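PDB 3O74: fructose transport system repressor FruR from Pseudomonas putida, which probably binds specific DNA sites to repress or activate transcription, and responds to fructose 1-phosphate as its preferred effector. Local coordinates for residues Glu159-Glu164 against Val185-Val190; Cys165-Met170 against Phe196-Ala201; Ser74-Gln79 against Ala95-Val100; Ala61-Ser66 against Thr240-Ala245. All coordinates share one frame; numbering follows the deposited sequence.

Following the chain from its N terminus, Ala61-Ser66 opens the widest loop, which interaction 4 closes at Thr240-Ala245, joining strand 61-64 to helix 234-250. The other three contacts nest within that span. Interaction 3 closes first, bringing helix 74-80 against the approach to strand 98-102; its Cys98 SG touches Leu244 CD2 of interaction 4. Interactions 1 and 2 follow and cross: Glu159-Glu164 and Cys165-Met170 come in succession, then Val185-Val190 and Phe196-Ala201 in the same order. Both pair helix 163-177 with helix 189-201. Interactions 3 and 4 lie in the N-terminal lobe, interactions 1 and 2 in the C-terminal lobe, of the periplasmic-binding-protein-like fold.

Interaction 1: Glu159-Glu164 against Val185-Val190; sequences EAFSRE and VTTSYV
The Phe161 ring turns its edge to Thr187, whose OG1 lies in the ring plane 3.9 Å from CE1, the two side chains crossing at about a right angle. Ser188 approaches the ring obliquely, with its CB 3.7 Å from Phe161 CD1. Ser188 is the N-cap residue of helix 189-201, and its hydroxyl is hydrogen-bonded to a bound glycerol, probably from the crystallisation liquor.

Beside the ring, Val190 packs against Phe161 and Arg163 with its two methyls. CG1 reaches 3.4 Å from the carbonyl O of Phe161 and 4.0 Å from its CB, while CG2 comes within 3.5 Å of Arg163 N. The branches divide the work because CG1 stands between the backbone N and the carbonyl carbon (chi1 69°), leaving CG2 anti to the N. Where the backbones come nearest, Arg163 CA points a hydrogen at Val190 O, a CA-H...O contact of 3.5 Å with 150° at the hydrogen. Phe161 is the centre of an inverse gamma turn, and Ser162, just after it, caps helix 163-177 through OG to the N of Cys165. The extended Arg163 side chain leads away to Asp197.

Phe161 also touches Asp42 and Arg90, so this turn faces the other lobe, and the glycerol is consistent with a pocket between the lobes, as in LacI-family sugar-binding domains. The contact joins the starts of helices 163-177 and 189-201 at the end of strand 183-186; Phe161 also touches Ala128 of strand 122-128 and Leu191 of helix 189-201.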
loop_
_atom_site.group_PDB
_atom_site.type_symbol
_atom_site.label_atom_id
_atom_site.label_comp_id
_atom_site.label_asym_id
_atom_site.label_seq_id
_atom_site.Cartn_x
_atom_site.Cartn_y
_atom_site.Cartn_z
ATOM N N GLU B 159 9.713 -18.899 -1.497
ATOM C CA GLU B 159 9.425 -18.757 -2.919
ATOM C C GLU B 159 8.813 -17.405 -3.289
ATOM O O GLU B 159 8.728 -17.067 -4.470
ATOM C CB GLU B 159 8.496 -19.888 -3.376
ATOM C CG GLU B 159 7.083 -19.811 -2.809
ATOM C CD GLU B 159 7.019 -20.070 -1.312
ATOM O OE1 GLU B 159 7.912 -20.760 -0.773
ATOM O OE2 GLU B 159 6.061 -19.586 -0.673
ATOM N N ALA B 160 8.382 -16.639 -2.290
ATOM C CA ALA B 160 7.732 -15.361 -2.554
ATOM C C ALA B 160 7.804 -14.404 -1.367
ATOM O O ALA B 160 7.853 -14.830 -0.212
ATOM C CB ALA B 160 6.278 -15.588 -2.960
ATOM N N PHE B 161 7.818 -13.109 -1.661
ATOM C CA PHE B 161 7.687 -12.097 -0.622
ATOM C C PHE B 161 6.211 -11.948 -0.273
ATOM O O PHE B 161 5.540 -11.027 -0.738
ATOM C CB PHE B 161 8.262 -10.761 -1.081
ATOM C CG PHE B 161 9.761 -10.765 -1.245
ATOM C CD1 PHE B 161 10.593 -10.793 -0.135
ATOM C CD2 PHE B 161 10.335 -10.726 -2.506
ATOM C CE1 PHE B 161 11.973 -10.789 -0.281
ATOM C CE2 PHE B 161 11.710 -10.720 -2.660
ATOM C CZ PHE B 161 12.532 -10.752 -1.546
ATOM N N SER B 162 5.705 -12.870 0.539
ATOM C CA SER B 162 4.298 -12.864 0.914
ATOM C C SER B 162 4.125 -13.217 2.379
ATOM O O SER B 162 4.995 -13.832 2.994
ATOM C CB SER B 162 3.504 -13.858 0.065
ATOM O OG SER B 162 3.748 -15.194 0.474
ATOM N N ARG B 163 2.984 -12.824 2.924
ATOM C CA ARG B 163 2.637 -13.115 4.302
ATOM C C ARG B 163 2.616 -14.618 4.552
ATOM O O ARG B 163 3.211 -15.099 5.515
ATOM C CB ARG B 163 1.274 -12.505 4.613
ATOM C CG ARG B 163 0.808 -12.653 6.038
ATOM C CD ARG B 163 -0.377 -11.732 6.272
ATOM N NE ARG B 163 -1.092 -12.051 7.498
ATOM C CZ ARG B 163 -2.135 -11.364 7.946
ATOM N NH1 ARG B 163 -2.574 -10.315 7.267
ATOM N NH2 ARG B 163 -2.731 -11.721 9.075
ATOM N N GLU B 164 1.937 -15.358 3.681
ATOM C CA GLU B 164 1.821 -16.805 3.852
ATOM C C GLU B 164 3.170 -17.518 3.760
ATOM O O GLU B 164 3.388 -18.533 4.424
ATOM C CB GLU B 164 0.825 -17.405 2.852
ATOM C CG GLU B 164 0.684 -18.921 2.966
ATOM C CD GLU B 164 -0.450 -19.479 2.127
ATOM O OE1 GLU B 164 -0.218 -20.460 1.389
ATOM O OE2 GLU B 164 -1.575 -18.940 2.207
ATOM N N VAL B 185 15.949 -12.287 11.824
ATOM C CA VAL B 185 15.912 -11.204 10.851
ATOM C C VAL B 185 15.043 -11.617 9.671
ATOM O O VAL B 185 15.221 -12.703 9.120
ATOM C CB VAL B 185 17.318 -10.860 10.332
ATOM C CG1 VAL B 185 17.239 -9.867 9.175
ATOM C CG2 VAL B 185 18.178 -10.310 11.456
ATOM N N THR B 186 14.092 -10.762 9.300
ATOM C CA THR B 186 13.328 -10.964 8.074
ATOM C C THR B 186 13.782 -9.941 7.039
ATOM O O THR B 186 14.006 -8.773 7.364
ATOM C CB THR B 186 11.812 -10.824 8.305
ATOM O OG1 THR B 186 11.541 -9.562 8.924
ATOM C CG2 THR B 186 11.300 -11.935 9.206
ATOM N N THR B 187 13.917 -10.381 5.794
ATOM C CA THR B 187 14.431 -9.517 4.738
ATOM C C THR B 187 13.350 -8.614 4.151
ATOM O O THR B 187 13.619 -7.820 3.251
ATOM C CB THR B 187 15.070 -10.331 3.612
ATOM O OG1 THR B 187 14.070 -11.137 2.975
ATOM C CG2 THR B 187 16.194 -11.220 4.173
ATOM N N SER B 188 12.130 -8.739 4.661
ATOM C CA SER B 188 11.011 -7.961 4.148
ATOM C C SER B 188 9.887 -7.902 5.169
ATOM O O SER B 188 9.579 -8.901 5.828
ATOM C CB SER B 188 10.493 -8.574 2.847
ATOM O OG SER B 188 9.322 -7.906 2.407
ATOM N N TYR B 189 9.269 -6.733 5.299
ATOM C CA TYR B 189 8.201 -6.567 6.276
ATOM C C TYR B 189 7.041 -7.531 6.049
ATOM O O TYR B 189 6.425 -8.001 7.006
ATOM C CB TYR B 189 7.678 -5.127 6.310
ATOM C CG TYR B 189 6.567 -4.967 7.314
ATOM C CD1 TYR B 189 6.842 -4.951 8.674
ATOM C CD2 TYR B 189 5.241 -4.879 6.912
ATOM C CE1 TYR B 189 5.832 -4.829 9.608
ATOM C CE2 TYR B 189 4.218 -4.755 7.843
ATOM C CZ TYR B 189 4.522 -4.730 9.188
ATOM O OH TYR B 189 3.518 -4.605 10.123
ATOM N N VAL B 190 6.734 -7.824 4.788
ATOM C CA VAL B 190 5.617 -8.723 4.500
ATOM C C VAL B 190 5.898 -10.125 5.030
ATOM O O VAL B 190 4.983 -10.837 5.446
ATOM C CB VAL B 190 5.265 -8.782 2.993
ATOM C CG1 VAL B 190 6.354 -9.482 2.206
ATOM C CG2 VAL B 190 3.943 -9.492 2.795
#

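Interaction 2: Cys165-Met170 against Phe196-Ala201; sequences CGQRLM and FDTLQA
Gln167 and Thr198 mark the closest backbone approach, with CA atoms 5.6 Å apart, where helix segments 165-170 and 196-201 pass at 52° with axes 8.4 Å apart. These helices precede and follow strand 183-186 in successive beta-alpha-beta connections. Thr198 is inserted between Gln167 and Met170. Its OG1 lies 3.1 Å from Gln167 O, a weak hydrogen bond that is not settled, since Gly194 O is also within reach of the same proton. Its CG2 rests 3.7 Å from Met170 CG. The Met170 chain, modelled as selenomethionine, bends at its second torsion (chi2 59°); its terminal CE meets Leu199 CD1 at 3.5 Å, and Met170 also touches Ile126 of strand 122-128.

On the other flank the extended Gln167 crosses Asp197, with NE2 3.8 Å from Asp197 CB and the amide and carboxylate planes 52° apart. Water 1 joins the polar ends, donating to Gln167 OE1 and to Asp197 OD2, each at 2.6 Å. OD2 has a second partner in a salt bridge with Arg163 NE, while OD1 has a weak hydrogen bond from Gln218 of the second subunit.

The chemistry is split: buried apolar contacts at Met170 and Leu199, and a water-bridged polar margin around the Asp197 carboxylate.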
loop_
_atom_site.group_PDB
_atom_site.type_symbol
_atom_site.label_atom_id
_atom_site.label_comp_id
_atom_site.label_asym_id
_atom_site.label_seq_id
_atom_site.Cartn_x
_atom_site.Cartn_y
_atom_site.Cartn_z
ATOM N N CYS B 165 4.073 -16.994 2.938
ATOM C CA CYS B 165 5.411 -17.570 2.836
ATOM C C CYS B 165 6.163 -17.382 4.152
ATOM O O CYS B 165 6.822 -18.298 4.639
ATOM C CB CYS B 165 6.185 -16.927 1.690
ATOM S SG CYS B 165 7.766 -17.718 1.307
ATOM N N GLY B 166 6.052 -16.189 4.726
ATOM C CA GLY B 166 6.661 -15.904 6.012
ATOM C C GLY B 166 6.109 -16.806 7.099
ATOM O O GLY B 166 6.847 -17.299 7.954
ATOM N N GLN B 167 4.800 -17.022 7.068
ATOM C CA GLN B 167 4.157 -17.907 8.030
ATOM C C GLN B 167 4.671 -19.338 7.880
ATOM O O GLN B 167 4.979 -20.003 8.869
ATOM C CB GLN B 167 2.636 -17.859 7.854
ATOM C CG GLN B 167 1.848 -18.701 8.844
ATOM C CD GLN B 167 0.352 -18.652 8.573
ATOM O OE1 GLN B 167 -0.076 -18.453 7.435
ATOM N NE2 GLN B 167 -0.451 -18.830 9.620
ATOM N N ARG B 168 4.774 -19.809 6.642
ATOM C CA ARG B 168 5.248 -21.168 6.386
ATOM C C ARG B 168 6.690 -21.366 6.845
ATOM O O ARG B 168 7.019 -22.384 7.453
ATOM C CB ARG B 168 5.134 -21.509 4.899
ATOM C CG ARG B 168 5.711 -22.870 4.527
ATOM C CD ARG B 168 5.610 -23.122 3.029
ATOM N NE ARG B 168 4.301 -22.732 2.514
ATOM C CZ ARG B 168 4.091 -21.697 1.706
ATOM N NH1 ARG B 168 5.112 -20.955 1.300
ATOM N NH2 ARG B 168 2.861 -21.409 1.296
ATOM N N LEU B 169 7.547 -20.395 6.542
ATOM C CA LEU B 169 8.960 -20.480 6.908
ATOM C C LEU B 169 9.182 -20.412 8.419
ATOM O O LEU B 169 10.046 -21.104 8.957
ATOM C CB LEU B 169 9.766 -19.385 6.207
ATOM C CG LEU B 169 9.798 -19.470 4.679
ATOM C CD1 LEU B 169 10.597 -18.315 4.096
ATOM C CD2 LEU B 169 10.361 -20.808 4.221
HETATM N N MSE B 170 8.407 -19.576 9.102
HETATM C CA MSE B 170 8.506 -19.486 10.554
HETATM C C MSE B 170 8.143 -20.823 11.190
HETATM O O MSE B 170 8.799 -21.264 12.131
HETATM C CB MSE B 170 7.604 -18.380 11.105
HETATM C CG MSE B 170 7.827 -18.095 12.588
HETATM SE SE MSE B 170 9.669 -17.554 12.945
HETATM C CE MSE B 170 9.557 -17.304 14.872
ATOM N N PHE B 196 4.453 -13.003 12.413
ATOM C CA PHE B 196 3.511 -12.609 13.453
ATOM C C PHE B 196 2.308 -13.540 13.506
ATOM O O PHE B 196 1.767 -13.804 14.579
ATOM C CB PHE B 196 3.038 -11.165 13.249
ATOM C CG PHE B 196 4.084 -10.131 13.557
ATOM C CD1 PHE B 196 5.135 -10.421 14.414
ATOM C CD2 PHE B 196 4.013 -8.864 12.999
ATOM C CE1 PHE B 196 6.105 -9.470 14.706
ATOM C CE2 PHE B 196 4.978 -7.905 13.288
ATOM C CZ PHE B 196 6.024 -8.211 14.144
ATOM N N ASP B 197 1.877 -14.029 12.347
ATOM C CA ASP B 197 0.761 -14.971 12.303
ATOM C C ASP B 197 1.122 -16.247 13.040
ATOM O O ASP B 197 0.321 -16.793 13.807
ATOM C CB ASP B 197 0.386 -15.309 10.863
ATOM C CG ASP B 197 -0.329 -14.175 10.165
ATOM O OD1 ASP B 197 -1.037 -13.406 10.848
ATOM O OD2 ASP B 197 -0.179 -14.055 8.931
ATOM N N THR B 198 2.337 -16.723 12.800
ATOM C CA THR B 198 2.802 -17.947 13.430
ATOM C C THR B 198 2.912 -17.750 14.935
ATOM O O THR B 198 2.454 -18.585 15.712
ATOM C CB THR B 198 4.156 -18.395 12.851
ATOM O OG1 THR B 198 3.996 -18.687 11.457
ATOM C CG2 THR B 198 4.656 -19.634 13.566
ATOM N N LEU B 199 3.507 -16.633 15.340
ATOM C CA LEU B 199 3.664 -16.312 16.754
ATOM C C LEU B 199 2.316 -16.247 17.464
ATOM O O LEU B 199 2.175 -16.706 18.594
ATOM C CB LEU B 199 4.394 -14.978 16.910
ATOM C CG LEU B 199 5.916 -15.034 17.011
ATOM C CD1 LEU B 199 6.491 -16.119 16.114
ATOM C CD2 LEU B 199 6.521 -13.683 16.691
ATOM N N GLN B 200 1.322 -15.673 16.796
ATOM C CA GLN B 200 0.003 -15.513 17.397
ATOM C C GLN B 200 -0.697 -16.846 17.642
ATOM O O GLN B 200 -1.478 -16.984 18.584
ATOM C CB GLN B 200 -0.866 -14.599 16.539
ATOM C CG GLN B 200 -1.007 -13.205 17.110
ATOM C CD GLN B 200 -2.345 -12.980 17.786
ATOM O OE1 GLN B 200 -3.197 -12.256 17.271
ATOM N NE2 GLN B 200 -2.537 -13.600 18.945
ATOM N N ALA B 201 -0.414 -17.826 16.791
ATOM C CA ALA B 201 -0.987 -19.157 16.950
ATOM C C ALA B 201 -0.446 -19.842 18.204
ATOM O O ALA B 201 -1.122 -20.680 18.801
ATOM C CB ALA B 201 -0.727 -20.004 15.720
HETATM O O HOH W 1 -0.393 -15.895 7.042
#

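Interaction 3: Ser74-Gln79 against Ala95-Val100; sequences SYRELQ and AHFCSV
Phe97 pushes its ring edge into helix 74-80 beside Tyr75 and Arg76, within the alpha/beta fold of the periplasmic-binding-protein-like, LacI-family sugar-binding domain. The helix belongs to the beta-alpha-beta crossover from strand 61-64 to its parallel neighbour 85-88, and Phe97 comes just before the next strand, 98-102.

The tightly packed part centres on CZ of Phe97. This atom lies 3.6 Å from Arg76 N, which sits near the ring plane, and 3.7 Å from Tyr75 CB; the CD methylene of Arg76 comes within 3.6 Å of it as well. Both Phe97 and Tyr75 are buried, and Phe97 also touches Val85 of strand 85-88. The Tyr75 side chain itself leads away, its hydroxyl hydrogen-bonded to Glu47.

Toward the partly exposed side the contact becomes polar. Arg76, bent at chi2 and chi3 (-74° and -53°), lays its guanidinium flat over one face of the His96 imidazole, with centres 3.7 Å apart and planes at 14°. NH1 stands over the middle of that ring. Although it is only 3.3 Å from His96 NE2, the angle is too poor for a hydrogen bond, so the pair is held by stacking.

Gln79 bridges the two regions. Its extended chain crosses His96 at about a right angle and sends NE2 to the His96 carbonyl O, a hydrogen bond of 3.0 Å; NE2 also lies 3.6 Å from Phe97 CD2. Its other amide atom, OE1, accepts from water 2 at 3.1 Å, and that water lies in the plane of the imidazole, hydrogen-bonded to His96 ND1.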
loop_
_atom_site.group_PDB
_atom_site.type_symbol
_atom_site.label_atom_id
_atom_site.label_comp_id
_atom_site.label_asym_id
_atom_site.label_seq_id
_atom_site.Cartn_x
_atom_site.Cartn_y
_atom_site.Cartn_z
ATOM N N SER B 74 15.571 -9.180 -22.201
ATOM C CA SER B 74 14.444 -8.424 -22.736
ATOM C C SER B 74 14.639 -6.914 -22.591
ATOM O O SER B 74 14.350 -6.163 -23.522
ATOM C CB SER B 74 13.128 -8.869 -22.086
ATOM O OG SER B 74 13.226 -8.893 -20.672
ATOM N N TYR B 75 15.140 -6.464 -21.442
ATOM C CA TYR B 75 15.336 -5.027 -21.252
ATOM C C TYR B 75 16.463 -4.469 -22.110
ATOM O O TYR B 75 16.446 -3.297 -22.473
ATOM C CB TYR B 75 15.504 -4.661 -19.776
ATOM C CG TYR B 75 14.203 -4.771 -19.019
ATOM C CD1 TYR B 75 13.140 -3.922 -19.301
ATOM C CD2 TYR B 75 14.029 -5.737 -18.041
ATOM C CE1 TYR B 75 11.939 -4.031 -18.619
ATOM C CE2 TYR B 75 12.845 -5.851 -17.358
ATOM C CZ TYR B 75 11.800 -5.000 -17.646
ATOM O OH TYR B 75 10.617 -5.128 -16.955
ATOM N N ARG B 76 17.430 -5.315 -22.447
ATOM C CA ARG B 76 18.477 -4.916 -23.383
ATOM C C ARG B 76 17.877 -4.627 -24.759
ATOM O O ARG B 76 18.280 -3.681 -25.436
ATOM C CB ARG B 76 19.549 -6.002 -23.485
ATOM C CG ARG B 76 20.413 -6.140 -22.239
ATOM C CD ARG B 76 21.407 -4.995 -22.129
ATOM N NE ARG B 76 22.197 -4.853 -23.350
ATOM C CZ ARG B 76 23.267 -5.587 -23.642
ATOM N NH1 ARG B 76 23.681 -6.526 -22.802
ATOM N NH2 ARG B 76 23.922 -5.388 -24.778
ATOM N N GLU B 77 16.906 -5.440 -25.166
ATOM C CA GLU B 77 16.228 -5.228 -26.444
ATOM C C GLU B 77 15.526 -3.875 -26.472
ATOM O O GLU B 77 15.649 -3.126 -27.441
ATOM C CB GLU B 77 15.218 -6.343 -26.727
ATOM C CG GLU B 77 15.831 -7.675 -27.131
ATOM C CD GLU B 77 14.781 -8.747 -27.372
ATOM O OE1 GLU B 77 13.622 -8.392 -27.681
ATOM O OE2 GLU B 77 15.114 -9.945 -27.251
ATOM N N LEU B 78 14.792 -3.571 -25.405
ATOM C CA LEU B 78 14.051 -2.319 -25.313
ATOM C C LEU B 78 14.999 -1.126 -25.326
ATOM O O LEU B 78 14.755 -0.130 -26.007
ATOM C CB LEU B 78 13.197 -2.299 -24.042
ATOM C CG LEU B 78 12.122 -3.379 -23.915
ATOM C CD1 LEU B 78 11.389 -3.257 -22.590
ATOM C CD2 LEU B 78 11.141 -3.287 -25.071
ATOM N N GLN B 79 16.089 -1.239 -24.573
ATOM C CA GLN B 79 17.101 -0.190 -24.498
ATOM C C GLN B 79 17.758 0.067 -25.855
ATOM O O GLN B 79 18.016 1.215 -26.225
ATOM C CB GLN B 79 18.160 -0.569 -23.459
ATOM C CG GLN B 79 19.388 0.320 -23.446
ATOM C CD GLN B 79 20.373 -0.076 -22.362
ATOM O OE1 GLN B 79 21.247 -0.920 -22.576
ATOM N NE2 GLN B 79 20.234 0.529 -21.186
ATOM N N ALA B 95 26.487 -3.154 -15.852
ATOM C CA ALA B 95 27.267 -2.864 -17.049
ATOM C C ALA B 95 26.437 -2.203 -18.149
ATOM O O ALA B 95 26.991 -1.702 -19.129
ATOM C CB ALA B 95 27.931 -4.136 -17.573
ATOM N N HIS B 96 25.115 -2.195 -17.994
ATOM C CA HIS B 96 24.254 -1.706 -19.073
ATOM C C HIS B 96 23.095 -0.806 -18.634
ATOM O O HIS B 96 22.574 -0.027 -19.434
ATOM C CB HIS B 96 23.717 -2.886 -19.891
ATOM C CG HIS B 96 24.778 -3.663 -20.593
ATOM N ND1 HIS B 96 25.385 -3.221 -21.758
ATOM C CD2 HIS B 96 25.364 -4.853 -20.311
ATOM C CE1 HIS B 96 26.281 -4.099 -22.152
ATOM N NE2 HIS B 96 26.289 -5.105 -21.285
ATOM N N PHE B 97 22.697 -0.908 -17.370
ATOM C CA PHE B 97 21.532 -0.178 -16.882
ATOM C C PHE B 97 21.844 0.720 -15.693
ATOM O O PHE B 97 22.727 0.434 -14.890
ATOM C CB PHE B 97 20.413 -1.151 -16.490
ATOM C CG PHE B 97 19.939 -2.018 -17.617
ATOM C CD1 PHE B 97 20.431 -3.304 -17.777
ATOM C CD2 PHE B 97 18.993 -1.553 -18.516
ATOM C CE1 PHE B 97 19.994 -4.108 -18.818
ATOM C CE2 PHE B 97 18.554 -2.348 -19.559
ATOM C CZ PHE B 97 19.056 -3.627 -19.711
ATOM N N CYS B 98 21.103 1.816 -15.596
ATOM C CA CYS B 98 21.114 2.661 -14.413
ATOM C C CYS B 98 20.140 2.089 -13.383
ATOM O O CYS B 98 18.979 1.827 -13.705
ATOM C CB CYS B 98 20.693 4.079 -14.811
ATOM S SG CYS B 98 20.545 5.235 -13.458
ATOM N N SER B 99 20.605 1.889 -12.152
ATOM C CA SER B 99 19.732 1.387 -11.087
ATOM C C SER B 99 19.793 2.283 -9.861
ATOM O O SER B 99 20.857 2.768 -9.483
ATOM C CB SER B 99 20.112 -0.047 -10.687
ATOM O OG SER B 99 20.101 -0.921 -11.804
ATOM N N VAL B 100 18.643 2.510 -9.241
ATOM C CA VAL B 100 18.614 3.207 -7.962
ATOM C C VAL B 100 18.083 2.259 -6.896
ATOM O O VAL B 100 16.954 1.782 -6.989
ATOM C CB VAL B 100 17.741 4.479 -8.014
ATOM C CG1 VAL B 100 17.837 5.251 -6.702
ATOM C CG2 VAL B 100 18.153 5.361 -9.177
HETATM O O HOH W 2 24.267 -0.768 -23.129
#

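Interaction 4: Ala61-Ser66 against Thr240-Ala245; sequences ALFVAS and TALELA
Phe63 drives the far end of its ring between Ala241 and Ala245, one helical turn apart, with CZ 3.5 Å from Ala245 CB and CE1 4.0 Å from Ala241 CB. The Ala245 methyl approaches the ring obliquely, while Ala241 O lies in the ring plane at the edge, 3.5 Å from CE1. Leu242, whose CB points away, adds a looser touch through CA and CD1, the latter 4.2 Å from CZ. The CB of Phe63 points toward the helix; chi1 (-60°) then places CG beside the backbone N.

Two residues earlier on the same side of the strand, Ala61 meets the same Ala245 methyl, CB to CB, at 4.3 Å. Strand 61-64 and helix segment 240-245 run roughly antiparallel, at 153°, with axes 9.7 Å apart. Helix 234-250 follows strand 227-231 of the C-terminal half of the sheet, yet packs on parallel strands of the N-terminal lobe of this LacI-type fold; Phe63 also touches Phe7 of strand 4-9 and Ile86 of strand 85-88.

No hydrogen bond links the two segments, and Ala241 O is already bonded to Ala245 N within the helix. Cohesion thus rests on apolar burial, with alanine methyls letting the ring come close to the helix backbone.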
loop_
_atom_site.group_PDB
_atom_site.type_symbol
_atom_site.label_atom_id
_atom_site.label_comp_id
_atom_site.label_asym_id
_atom_site.label_seq_id
_atom_site.Cartn_x
_atom_site.Cartn_y
_atom_site.Cartn_z
ATOM N N ALA B 61 10.101 6.805 -20.709
ATOM C CA ALA B 61 11.060 6.028 -19.937
ATOM C C ALA B 61 10.317 5.013 -19.089
ATOM O O ALA B 61 9.132 5.180 -18.805
ATOM C CB ALA B 61 11.918 6.934 -19.062
ATOM N N LEU B 62 11.016 3.959 -18.688
ATOM C CA LEU B 62 10.397 2.897 -17.907
ATOM C C LEU B 62 11.174 2.652 -16.621
ATOM O O LEU B 62 12.373 2.341 -16.649
ATOM C CB LEU B 62 10.320 1.611 -18.733
ATOM C CG LEU B 62 9.741 0.345 -18.102
ATOM C CD1 LEU B 62 8.297 0.568 -17.638
ATOM C CD2 LEU B 62 9.817 -0.803 -19.095
ATOM N N PHE B 63 10.491 2.827 -15.494
ATOM C CA PHE B 63 11.032 2.433 -14.203
ATOM C C PHE B 63 10.618 0.994 -13.964
ATOM O O PHE B 63 9.497 0.601 -14.302
ATOM C CB PHE B 63 10.477 3.312 -13.083
ATOM C CG PHE B 63 10.779 4.772 -13.248
ATOM C CD1 PHE B 63 12.063 5.255 -13.048
ATOM C CD2 PHE B 63 9.774 5.668 -13.592
ATOM C CE1 PHE B 63 12.343 6.610 -13.198
ATOM C CE2 PHE B 63 10.045 7.012 -13.737
ATOM C CZ PHE B 63 11.329 7.486 -13.544
ATOM N N VAL B 64 11.500 0.200 -13.370
ATOM C CA VAL B 64 11.152 -1.196 -13.147
ATOM C C VAL B 64 11.853 -1.833 -11.949
ATOM O O VAL B 64 13.056 -1.676 -11.759
ATOM C CB VAL B 64 11.396 -2.050 -14.430
ATOM C CG1 VAL B 64 12.854 -1.974 -14.870
ATOM C CG2 VAL B 64 10.974 -3.495 -14.212
ATOM N N ALA B 65 11.066 -2.533 -11.139
ATOM C CA ALA B 65 11.589 -3.440 -10.129
ATOM C C ALA B 65 11.299 -4.838 -10.654
ATOM O O ALA B 65 10.194 -5.357 -10.491
ATOM C CB ALA B 65 10.902 -3.210 -8.806
ATOM N N SER B 66 12.296 -5.428 -11.303
ATOM C CA SER B 66 12.098 -6.627 -12.105
ATOM C C SER B 66 12.082 -7.914 -11.283
ATOM O O SER B 66 12.665 -7.984 -10.202
ATOM C CB SER B 66 13.186 -6.708 -13.177
ATOM O OG SER B 66 12.973 -7.803 -14.049
ATOM N N THR B 240 16.076 10.486 -7.102
ATOM C CA THR B 240 17.253 10.079 -7.852
ATOM C C THR B 240 16.853 9.408 -9.159
ATOM O O THR B 240 17.373 9.742 -10.223
ATOM C CB THR B 240 18.124 9.102 -7.031
ATOM O OG1 THR B 240 18.553 9.746 -5.825
ATOM C CG2 THR B 240 19.343 8.673 -7.823
ATOM N N ALA B 241 15.924 8.461 -9.073
ATOM C CA ALA B 241 15.467 7.721 -10.248
ATOM C C ALA B 241 14.862 8.655 -11.291
ATOM O O ALA B 241 15.136 8.534 -12.486
ATOM C CB ALA B 241 14.453 6.649 -9.837
ATOM N N LEU B 242 14.050 9.599 -10.831
ATOM C CA LEU B 242 13.373 10.510 -11.739
ATOM C C LEU B 242 14.373 11.386 -12.482
ATOM O O LEU B 242 14.303 11.538 -13.699
ATOM C CB LEU B 242 12.376 11.388 -10.981
ATOM C CG LEU B 242 11.640 12.385 -11.874
ATOM C CD1 LEU B 242 10.876 11.652 -12.967
ATOM C CD2 LEU B 242 10.711 13.262 -11.055
ATOM N N GLU B 243 15.309 11.955 -11.741
ATOM C CA GLU B 243 16.328 12.799 -12.337
ATOM C C GLU B 243 17.148 12.027 -13.367
ATOM O O GLU B 243 17.512 12.568 -14.411
ATOM C CB GLU B 243 17.225 13.374 -11.246
ATOM C CG GLU B 243 18.693 13.098 -11.439
ATOM C CD GLU B 243 19.556 14.148 -10.779
ATOM O OE1 GLU B 243 20.777 13.926 -10.639
ATOM O OE2 GLU B 243 19.007 15.204 -10.396
ATOM N N LEU B 244 17.433 10.761 -13.076
ATOM C CA LEU B 244 18.140 9.902 -14.021
ATOM C C LEU B 244 17.292 9.667 -15.266
ATOM O O LEU B 244 17.802 9.670 -16.387
ATOM C CB LEU B 244 18.501 8.565 -13.370
ATOM C CG LEU B 244 19.861 8.435 -12.675
ATOM C CD1 LEU B 244 20.427 9.781 -12.272
ATOM C CD2 LEU B 244 19.746 7.532 -11.454
ATOM N N ALA B 245 15.993 9.465 -15.068
ATOM C CA ALA B 245 15.075 9.260 -16.187
ATOM C C ALA B 245 15.019 10.486 -17.092
ATOM O O ALA B 245 15.124 10.377 -18.315
ATOM C CB ALA B 245 13.679 8.912 -15.675
#